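Local coordinates for protein transcriptional regulator, MarR family (PDB 3BJ6) that probably acts as a DNA-binding transcriptional regulator of the MarR family, working as a dimer with winged helix-turn-helix domains, at residues A[43-48]-A[76-81]. Numbering follows the deposited sequence.
Sequences RAILEG and QEVQRA
Val-78 points its forked side chain at helix 40-51 and meets two neighbouring residues there, one with each methyl. Val-78 CG2 lies 4.0 Å from Ile-45 CG2, and Val-78 CG1 lies 4.2 Å from Leu-46 CD2. The branch of Ile-45 that does the touching is the short one, placed anti to the backbone N; Leu-46 instead comes in by its end, its CB not being aimed at the other helix. Contact is purely apolar and light, burying 112 Å² in all; the closest pair of CA atoms, Leu-46 CA and Val-78 CA, is 8.2 Å apart. Ile-84 of the following strand packs on both Leu-46 and Val-78, and Ile-45 also rests on Ile-71, Ile-74 and Leu-75, so the three residues belong to a larger hydrophobic core.

Polar groups lie off this seam. One turn apart on helix 40-51, Arg-43 NH1 and Glu-47 OE1 form a salt bridge of 3.0 Å, the nitrogen standing 56° out of the carboxylate plane. Arg-43 NH2 also forms a salt bridge with Glu-115, and Arg-43 NH2 and Glu-47 OE2 each hydrogen-bond Tyr-12 OH of the second subunit.

The contact joins the end of helix 68-80, which by MarR-family topology is the probable DNA-recognition helix, to the core of the winged helix-turn-helix domain.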
loop_
_atom_site.group_PDB
_atom_site.type_symbol
_atom_site.label_atom_id
_atom_site.label_comp_id
_atom_site.label_asym_id
_atom_site.label_seq_id
_atom_site.Cartn_x
_atom_site.Cartn_y
_atom_site.Cartn_z
ATOM N N ARG A 43 7.388 -2.174 -16.545
ATOM C CA ARG A 43 6.623 -0.945 -16.705
ATOM C C ARG A 43 7.185 0.184 -15.830
ATOM O O ARG A 43 7.295 1.287 -16.298
ATOM C CB ARG A 43 5.156 -1.197 -16.334
ATOM C CG ARG A 43 4.261 0.043 -16.336
ATOM C CD ARG A 43 3.067 -0.119 -15.381
ATOM N NE ARG A 43 2.330 1.158 -15.319
ATOM C CZ ARG A 43 2.727 2.240 -14.653
ATOM N NH1 ARG A 43 3.848 2.229 -13.929
ATOM N NH2 ARG A 43 1.988 3.340 -14.712
ATOM N N ALA A 44 7.488 -0.085 -14.558
ATOM C CA ALA A 44 7.981 0.957 -13.636
ATOM C C ALA A 44 9.277 1.569 -14.207
ATOM O O ALA A 44 9.446 2.789 -14.211
ATOM C CB ALA A 44 8.260 0.350 -12.223
ATOM N N ILE A 45 10.174 0.724 -14.704
ATOM C CA ILE A 45 11.445 1.207 -15.298
ATOM C C ILE A 45 11.193 1.981 -16.606
ATOM O O ILE A 45 11.798 3.036 -16.824
ATOM C CB ILE A 45 12.492 0.061 -15.481
ATOM C CG1 ILE A 45 13.310 -0.124 -14.175
ATOM C CG2 ILE A 45 13.493 0.341 -16.616
ATOM C CD1 ILE A 45 12.474 -0.573 -13.038
ATOM N N LEU A 46 10.315 1.467 -17.483
ATOM C CA LEU A 46 9.983 2.210 -18.712
ATOM C C LEU A 46 9.385 3.568 -18.385
ATOM O O LEU A 46 9.683 4.583 -19.031
ATOM C CB LEU A 46 9.024 1.392 -19.616
ATOM C CG LEU A 46 9.538 -0.005 -20.037
ATOM C CD1 LEU A 46 8.442 -0.757 -20.846
ATOM C CD2 LEU A 46 10.831 0.119 -20.872
ATOM N N GLU A 47 8.514 3.600 -17.389
ATOM C CA GLU A 47 7.902 4.875 -16.991
ATOM C C GLU A 47 8.960 5.817 -16.462
ATOM O O GLU A 47 8.983 6.973 -16.848
ATOM C CB GLU A 47 6.784 4.675 -15.962
ATOM C CG GLU A 47 6.207 6.000 -15.431
ATOM C CD GLU A 47 5.085 5.812 -14.380
ATOM O OE1 GLU A 47 5.148 4.857 -13.550
ATOM O OE2 GLU A 47 4.179 6.672 -14.352
ATOM N N GLY A 48 9.846 5.322 -15.598
ATOM C CA GLY A 48 10.958 6.140 -15.102
ATOM C C GLY A 48 11.820 6.744 -16.210
ATOM O O GLY A 48 12.128 7.928 -16.169
ATOM N N GLN A 76 18.160 -5.116 -17.046
ATOM C CA GLN A 76 18.631 -6.196 -17.923
ATOM C C GLN A 76 17.492 -6.835 -18.729
ATOM O O GLN A 76 17.632 -7.093 -19.895
ATOM C CB GLN A 76 19.395 -7.241 -17.108
ATOM C CG GLN A 76 20.733 -6.629 -16.559
ATOM C CD GLN A 76 21.464 -7.590 -15.649
ATOM O OE1 GLN A 76 22.223 -8.440 -16.113
ATOM N NE2 GLN A 76 21.240 -7.468 -14.348
ATOM N N GLU A 77 16.361 -7.058 -18.087
ATOM C CA GLU A 77 15.209 -7.632 -18.763
ATOM C C GLU A 77 14.738 -6.743 -19.907
ATOM O O GLU A 77 14.499 -7.225 -21.024
ATOM C CB GLU A 77 14.088 -7.858 -17.755
ATOM C CG GLU A 77 14.367 -8.920 -16.697
ATOM C CD GLU A 77 13.283 -8.977 -15.604
ATOM O OE1 GLU A 77 12.325 -8.169 -15.628
ATOM O OE2 GLU A 77 13.398 -9.835 -14.685
ATOM N N VAL A 78 14.594 -5.447 -19.648
ATOM C CA VAL A 78 14.080 -4.551 -20.709
ATOM C C VAL A 78 15.120 -4.300 -21.806
ATOM O O VAL A 78 14.767 -4.108 -22.963
ATOM C CB VAL A 78 13.438 -3.233 -20.177
ATOM C CG1 VAL A 78 12.198 -3.579 -19.302
ATOM C CG2 VAL A 78 14.427 -2.389 -19.371
ATOM N N GLN A 79 16.397 -4.352 -21.455
ATOM C CA GLN A 79 17.423 -4.167 -22.458
ATOM C C GLN A 79 17.510 -5.385 -23.368
ATOM O O GLN A 79 17.602 -5.253 -24.580
ATOM C CB GLN A 79 18.765 -3.899 -21.794
ATOM C CG GLN A 79 19.834 -3.478 -22.778
ATOM C CD GLN A 79 21.146 -3.154 -22.066
ATOM O OE1 GLN A 79 21.935 -2.373 -22.562
ATOM N NE2 GLN A 79 21.380 -3.786 -20.897
ATOM N N ARG A 80 17.470 -6.561 -22.770
ATOM C CA ARG A 80 17.430 -7.817 -23.496
ATOM C C ARG A 80 16.203 -7.853 -24.412
ATOM O O ARG A 80 16.259 -8.411 -25.506
ATOM C CB ARG A 80 17.372 -8.963 -22.465
ATOM C CG ARG A 80 17.414 -10.353 -23.068
ATOM C CD ARG A 80 17.484 -11.504 -22.010
ATOM N NE ARG A 80 18.066 -11.123 -20.716
ATOM C CZ ARG A 80 17.419 -11.225 -19.541
ATOM N NH1 ARG A 80 16.163 -11.697 -19.517
ATOM N NH2 ARG A 80 18.027 -10.862 -18.395
ATOM N N ALA A 81 15.092 -7.264 -23.982
ATOM C CA ALA A 81 13.869 -7.240 -24.814
ATOM C C ALA A 81 13.912 -6.138 -25.884
ATOM O O ALA A 81 12.987 -6.002 -26.689
ATOM C CB ALA A 81 12.594 -7.125 -23.945
#